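PDB 3GLE: pilin from Streptococcus pyogenes serotype M1, which builds the pilus shaft as its major subunit, stacking through intermolecular isopeptide bonds into fibres needed for adhesion to host cells, bacterial aggregation and biofilm formation. Local coordinates for residues F41-D46 / Y100-E105; T118-Q123 / I151-S156. The protein carries 2 engineered substitutions. All coordinates share one frame; numbering follows the deposited sequence.

Contact 1 is a pairing of neighbours within one sheet, held by backbone hydrogen bonds; contact 2 spans the gap between two sheets and relies on side chains, chiefly aromatic ones. Strand 96-105 of contact 1 lies beside strand 119-129 of contact 2, and V102 O and Y100 O probably accept hydrogen bonds from Y120 N and V122 N. Contact 1 therefore has two characters: F41, I43 and V102 look into the same interior that contact 2 fills, while K42, E44, K101 and T103 make a partly exposed, charged and polar outer surface. Contact 2 is mostly buried, with Q152 at its exposed margin.

Contact 1: F41-D46 / Y100-E105; sequences FKIEPD and YKVTEE
The F41 ring presents its edge to E104: CE1 lies 3.5 Å from E104 OE1, near the ring plane, and T103 O also sits by that edge. Carboxylate and ring planes are 54° apart. With CG anti to the backbone N (chi1 179°) and an extended chain, E104 runs alongside the phenyl group, pointing the same way. At the other end the Y100 ring meets I43 and E44 O obliquely; I43 CG1 touches Y100 CB at 3.7 Å, and I43 CD1 reaches V102 CG2 at the same distance.

Beneath these side chains is a regular antiparallel ladder. Hydrogen bonds run from K42 N to T103 O (2.9 Å) and T103 N to K42 O (3.0 Å), then from K101 N to E44 O (2.9 Å) and E44 N to K101 O. K42 O takes a second hydrogen, from a water that also bonds T103 OG1 at 2.7 Å. On the partly exposed face carrying K42 and E44, K42 extends past E105, and its NZ makes a weak salt bridge to E44 OE1 at 3.4 Å.

E104, the residue that promotes isopeptide formation in this domain, is salt-bridged to K23, and Y100 OH bonds V59 O. Strand 37-45 continues the sheet toward strand 65-70, strand 96-105 toward 119-129, while F85 of strand 80-86 packs on F41, I43 and V102, and F153 of strand 151-169 lays its ring nearly parallel to that of F41.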
loop_
_atom_site.group_PDB
_atom_site.type_symbol
_atom_site.label_atom_id
_atom_site.label_comp_id
_atom_site.label_asym_id
_atom_site.label_seq_id
_atom_site.Cartn_x
_atom_site.Cartn_y
_atom_site.Cartn_z
ATOM N N PHE A 41 -2.174 7.803 -15.230
ATOM C CA PHE A 41 -1.041 8.072 -16.102
ATOM C C PHE A 41 -1.422 9.112 -17.124
ATOM O O PHE A 41 -2.493 9.044 -17.712
ATOM C CB PHE A 41 -0.551 6.779 -16.768
ATOM C CG PHE A 41 -0.376 5.666 -15.789
ATOM C CD1 PHE A 41 0.635 5.727 -14.843
ATOM C CD2 PHE A 41 -1.271 4.620 -15.745
ATOM C CE1 PHE A 41 0.784 4.731 -13.918
ATOM C CE2 PHE A 41 -1.131 3.616 -14.807
ATOM C CZ PHE A 41 -0.106 3.682 -13.886
ATOM N N LYS A 42 -0.549 10.103 -17.274
ATOM C CA LYS A 42 -0.765 11.195 -18.185
ATOM C C LYS A 42 0.205 11.101 -19.340
ATOM O O LYS A 42 1.416 10.827 -19.148
ATOM C CB LYS A 42 -0.582 12.538 -17.469
ATOM C CG LYS A 42 -0.830 13.743 -18.386
ATOM C CD LYS A 42 -0.748 15.038 -17.611
ATOM C CE LYS A 42 -0.749 16.221 -18.550
ATOM N NZ LYS A 42 -0.634 17.537 -17.816
ATOM N N ILE A 43 -0.339 11.315 -20.539
ATOM C CA ILE A 43 0.491 11.504 -21.706
ATOM C C ILE A 43 0.302 12.925 -22.261
ATOM O O ILE A 43 -0.832 13.426 -22.417
ATOM C CB ILE A 43 0.282 10.429 -22.779
ATOM C CG1 ILE A 43 1.332 10.606 -23.885
ATOM C CG2 ILE A 43 -1.097 10.556 -23.371
ATOM C CD1 ILE A 43 1.526 9.388 -24.790
ATOM N N GLU A 44 1.421 13.577 -22.543
ATOM C CA GLU A 44 1.354 14.911 -23.113
ATOM C C GLU A 44 2.443 15.117 -24.151
ATOM O O GLU A 44 3.455 14.416 -24.112
ATOM C CB GLU A 44 1.453 15.946 -21.994
ATOM C CG GLU A 44 2.625 15.745 -21.073
ATOM C CD GLU A 44 2.744 16.843 -20.024
ATOM O OE1 GLU A 44 1.905 17.785 -20.019
ATOM O OE2 GLU A 44 3.688 16.752 -19.204
ATOM N N PRO A 45 2.242 16.066 -25.087
ATOM C CA PRO A 45 3.295 16.401 -26.055
ATOM C C PRO A 45 4.590 16.805 -25.354
ATOM O O PRO A 45 4.560 17.521 -24.346
ATOM C CB PRO A 45 2.713 17.605 -26.797
ATOM C CG PRO A 45 1.235 17.405 -26.708
ATOM C CD PRO A 45 1.002 16.833 -25.348
ATOM N N ASP A 46 5.716 16.331 -25.876
ATOM C CA ASP A 46 7.020 16.766 -25.392
ATOM C C ASP A 46 7.353 18.157 -25.964
ATOM O O ASP A 46 7.416 18.337 -27.180
ATOM C CB ASP A 46 8.080 15.744 -25.785
ATOM C CG ASP A 46 9.415 15.977 -25.109
ATOM O OD1 ASP A 46 9.704 17.100 -24.643
ATOM O OD2 ASP A 46 10.199 15.012 -25.058
ATOM N N TYR A 100 6.303 12.455 -26.988
ATOM C CA TYR A 100 5.434 12.602 -25.817
ATOM C C TYR A 100 6.186 12.233 -24.533
ATOM O O TYR A 100 7.205 11.533 -24.578
ATOM C CB TYR A 100 4.234 11.663 -25.913
ATOM C CG TYR A 100 3.331 11.893 -27.106
ATOM C CD1 TYR A 100 2.121 12.584 -26.968
ATOM C CD2 TYR A 100 3.665 11.392 -28.359
ATOM C CE1 TYR A 100 1.305 12.811 -28.067
ATOM C CE2 TYR A 100 2.868 11.619 -29.462
ATOM C CZ TYR A 100 1.687 12.326 -29.297
ATOM O OH TYR A 100 0.906 12.500 -30.366
ATOM N N LYS A 101 5.661 12.694 -23.395
ATOM C CA LYS A 101 6.107 12.248 -22.075
ATOM C C LYS A 101 4.962 11.557 -21.376
ATOM O O LYS A 101 3.813 12.035 -21.397
ATOM C CB LYS A 101 6.559 13.419 -21.185
ATOM C CG LYS A 101 7.542 14.378 -21.846
ATOM C CD LYS A 101 8.934 13.788 -21.917
ATOM C CE LYS A 101 9.629 13.880 -20.559
ATOM N NZ LYS A 101 11.101 14.100 -20.709
ATOM N N VAL A 102 5.276 10.445 -20.736
ATOM C CA VAL A 102 4.289 9.720 -19.964
ATOM C C VAL A 102 4.762 9.730 -18.512
ATOM O O VAL A 102 5.926 9.406 -18.228
ATOM C CB VAL A 102 4.095 8.281 -20.502
ATOM C CG1 VAL A 102 3.185 7.433 -19.572
ATOM C CG2 VAL A 102 3.539 8.332 -21.930
ATOM N N THR A 103 3.868 10.138 -17.616
ATOM C CA THR A 103 4.134 10.191 -16.183
ATOM C C THR A 103 2.966 9.565 -15.407
ATOM O O THR A 103 1.872 9.388 -15.942
ATOM C CB THR A 103 4.305 11.640 -15.688
ATOM O OG1 THR A 103 3.256 12.459 -16.249
ATOM C CG2 THR A 103 5.677 12.210 -16.107
ATOM N N GLU A 104 3.221 9.222 -14.151
ATOM C CA GLU A 104 2.175 8.831 -13.226
ATOM C C GLU A 104 1.805 10.037 -12.328
ATOM O O GLU A 104 2.678 10.717 -11.788
ATOM C CB GLU A 104 2.645 7.640 -12.377
ATOM C CG GLU A 104 1.613 7.182 -11.359
ATOM C CD GLU A 104 2.132 6.129 -10.405
ATOM O OE1 GLU A 104 2.309 4.949 -10.819
ATOM O OE2 GLU A 104 2.341 6.485 -9.224
ATOM N N GLU A 105 0.512 10.298 -12.168
ATOM C CA GLU A 105 0.075 11.409 -11.332
ATOM C C GLU A 105 -0.708 10.922 -10.131
ATOM O O GLU A 105 -1.609 10.098 -10.272
ATOM C CB GLU A 105 -0.810 12.364 -12.124
ATOM C CG GLU A 105 -0.067 13.341 -13.003
ATOM C CD GLU A 105 -0.839 14.634 -13.214
ATOM O OE1 GLU A 105 -0.480 15.384 -14.158
ATOM O OE2 GLU A 105 -1.795 14.904 -12.436
HETATM O O HOH W 1 3.053 13.260 -18.780
#

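Contact 2: T118-Q123 / I151-S156; sequences TSYTVQ and IQFKAS. Engineered in segment 151-156: A155 (natural residue Asn).
Y120 reaches across to strand 151-169 and is met on several sides. I151 CG2 stands over one face of its ring, 4.0 Å from the centroid and 13° off the normal, a CH-pi contact. The ring's edge is turned to the face of F153 in a T-shaped pair, centroids 5.3 Å apart and planes at 75°. The phenol hydroxyl projects beyond, donating to Q152 O, which lies near the ring plane; the modelled 2.5 Å between Y120 OH and Q152 O is so short that its exact value is doubtful. CB of Y120 points at strand 151-169, and CG anti to the carbonyl carbon (chi1 -80°) carries the ring on across, antiparallel alongside the I151 and F153 side chains. V122 CG2 adds an apolar touch to I151 CD1 at 3.7 Å, and T118 O approaches the edge of the F153 ring, 3.7 Å from CE1.

The two strands run antiparallel, axes 8.9 Å apart at closest, and belong to facing sheets of a beta sandwich, in keeping with the transthyretin-like clan of this pilin domain. Each is flanked within its own sheet: Y120 and V122 bond by backbone to strand 96-105, I151 to T22 of strand 18-27. D116 ties both segments, its OD1 bonding T118 OG1 and its OD2 K154 N. Farther along, the engineered A155 touches K23, the lysine of the domain's natural internal cross-link.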
loop_
_atom_site.group_PDB
_atom_site.type_symbol
_atom_site.label_atom_id
_atom_site.label_comp_id
_atom_site.label_asym_id
_atom_site.label_seq_id
_atom_site.Cartn_x
_atom_site.Cartn_y
_atom_site.Cartn_z
ATOM N N THR A 118 9.133 8.472 -12.128
ATOM C CA THR A 118 9.648 8.291 -13.474
ATOM C C THR A 118 8.910 9.119 -14.528
ATOM O O THR A 118 7.695 9.247 -14.478
ATOM C CB THR A 118 9.579 6.799 -13.859
ATOM O OG1 THR A 118 10.450 6.063 -12.999
ATOM C CG2 THR A 118 10.021 6.602 -15.270
ATOM N N SER A 119 9.659 9.691 -15.460
ATOM C CA SER A 119 9.078 10.262 -16.673
ATOM C C SER A 119 9.572 9.430 -17.860
ATOM O O SER A 119 10.766 9.244 -17.992
ATOM C CB SER A 119 9.539 11.706 -16.845
ATOM O OG SER A 119 8.674 12.391 -17.730
ATOM N N TYR A 120 8.670 8.923 -18.692
ATOM C CA TYR A 120 9.035 8.206 -19.904
ATOM C C TYR A 120 8.986 9.121 -21.138
ATOM O O TYR A 120 8.058 9.914 -21.298
ATOM C CB TYR A 120 8.077 7.035 -20.147
ATOM C CG TYR A 120 8.322 5.777 -19.353
ATOM C CD1 TYR A 120 7.784 5.626 -18.086
ATOM C CD2 TYR A 120 9.047 4.704 -19.894
ATOM C CE1 TYR A 120 7.996 4.470 -17.341
ATOM C CE2 TYR A 120 9.256 3.519 -19.152
ATOM C CZ TYR A 120 8.737 3.424 -17.876
ATOM O OH TYR A 120 8.900 2.294 -17.116
ATOM N N THR A 121 9.966 8.988 -22.019
ATOM C CA THR A 121 9.872 9.554 -23.360
ATOM C C THR A 121 9.260 8.489 -24.243
ATOM O O THR A 121 9.709 7.346 -24.217
ATOM C CB THR A 121 11.239 9.934 -23.902
ATOM O OG1 THR A 121 11.801 10.911 -23.039
ATOM C CG2 THR A 121 11.152 10.511 -25.334
ATOM N N VAL A 122 8.224 8.881 -24.984
ATOM C CA VAL A 122 7.529 8.036 -25.948
ATOM C C VAL A 122 7.642 8.633 -27.360
ATOM O O VAL A 122 7.221 9.766 -27.597
ATOM C CB VAL A 122 6.040 7.869 -25.545
ATOM C CG1 VAL A 122 5.225 7.221 -26.666
ATOM C CG2 VAL A 122 5.950 7.052 -24.272
ATOM N N GLN A 123 8.243 7.868 -28.270
ATOM C CA GLN A 123 8.346 8.212 -29.679
ATOM C C GLN A 123 7.254 7.501 -30.472
ATOM O O GLN A 123 7.219 6.260 -30.514
ATOM C CB GLN A 123 9.669 7.736 -30.279
ATOM C CG GLN A 123 10.977 8.231 -29.687
ATOM C CD GLN A 123 12.146 7.749 -30.547
ATOM O OE1 GLN A 123 12.263 6.553 -30.847
ATOM N NE2 GLN A 123 12.974 8.682 -30.999
ATOM N N ILE A 151 6.288 0.525 -21.047
ATOM C CA ILE A 151 5.947 1.533 -20.073
ATOM C C ILE A 151 5.398 0.858 -18.812
ATOM O O ILE A 151 4.266 0.356 -18.792
ATOM C CB ILE A 151 4.978 2.543 -20.624
ATOM C CG1 ILE A 151 5.524 3.075 -21.945
ATOM C CG2 ILE A 151 4.772 3.662 -19.609
ATOM C CD1 ILE A 151 4.692 4.084 -22.518
ATOM N N GLN A 152 6.246 0.842 -17.783
ATOM C CA GLN A 152 5.925 0.227 -16.507
ATOM C C GLN A 152 6.188 1.216 -15.369
ATOM O O GLN A 152 7.226 1.897 -15.345
ATOM C CB GLN A 152 6.761 -1.044 -16.304
ATOM C CG GLN A 152 6.332 -2.237 -17.148
ATOM C CD GLN A 152 7.367 -3.368 -17.167
ATOM O OE1 GLN A 152 8.546 -3.166 -16.847
ATOM N NE2 GLN A 152 6.927 -4.558 -17.560
ATOM N N PHE A 153 5.239 1.303 -14.447
ATOM C CA PHE A 153 5.390 2.082 -13.226
ATOM C C PHE A 153 5.306 1.090 -12.087
ATOM O O PHE A 153 4.506 0.174 -12.132
ATOM C CB PHE A 153 4.325 3.163 -13.106
ATOM C CG PHE A 153 4.483 4.257 -14.106
ATOM C CD1 PHE A 153 5.366 5.315 -13.873
ATOM C CD2 PHE A 153 3.798 4.212 -15.316
ATOM C CE1 PHE A 153 5.523 6.318 -14.804
ATOM C CE2 PHE A 153 3.956 5.234 -16.252
ATOM C CZ PHE A 153 4.827 6.282 -15.998
ATOM N N LYS A 154 6.192 1.241 -11.115
ATOM C CA LYS A 154 6.241 0.355 -9.959
ATOM C C LYS A 154 6.047 1.188 -8.695
ATOM O O LYS A 154 6.661 2.251 -8.549
ATOM C CB LYS A 154 7.594 -0.344 -9.895
ATOM C CG LYS A 154 7.673 -1.457 -8.834
ATOM C CD LYS A 154 8.952 -2.255 -8.997
ATOM C CE LYS A 154 10.180 -1.491 -8.485
ATOM N NZ LYS A 154 11.415 -2.324 -8.651
ATOM N N ALA A 155 5.167 0.737 -7.809
ATOM C CA ALA A 155 5.030 1.349 -6.487
ATOM C C ALA A 155 5.328 0.291 -5.424
ATOM O O ALA A 155 4.959 -0.872 -5.602
ATOM C CB ALA A 155 3.627 1.866 -6.316
ATOM N N SER A 156 6.006 0.665 -4.336
ATOM C CA SER A 156 6.111 -0.255 -3.190
ATOM C C SER A 156 4.921 -0.053 -2.257
ATOM O O SER A 156 4.454 1.065 -2.059
ATOM C CB SER A 156 7.451 -0.147 -2.463
ATOM O OG SER A 156 7.825 1.215 -2.323
#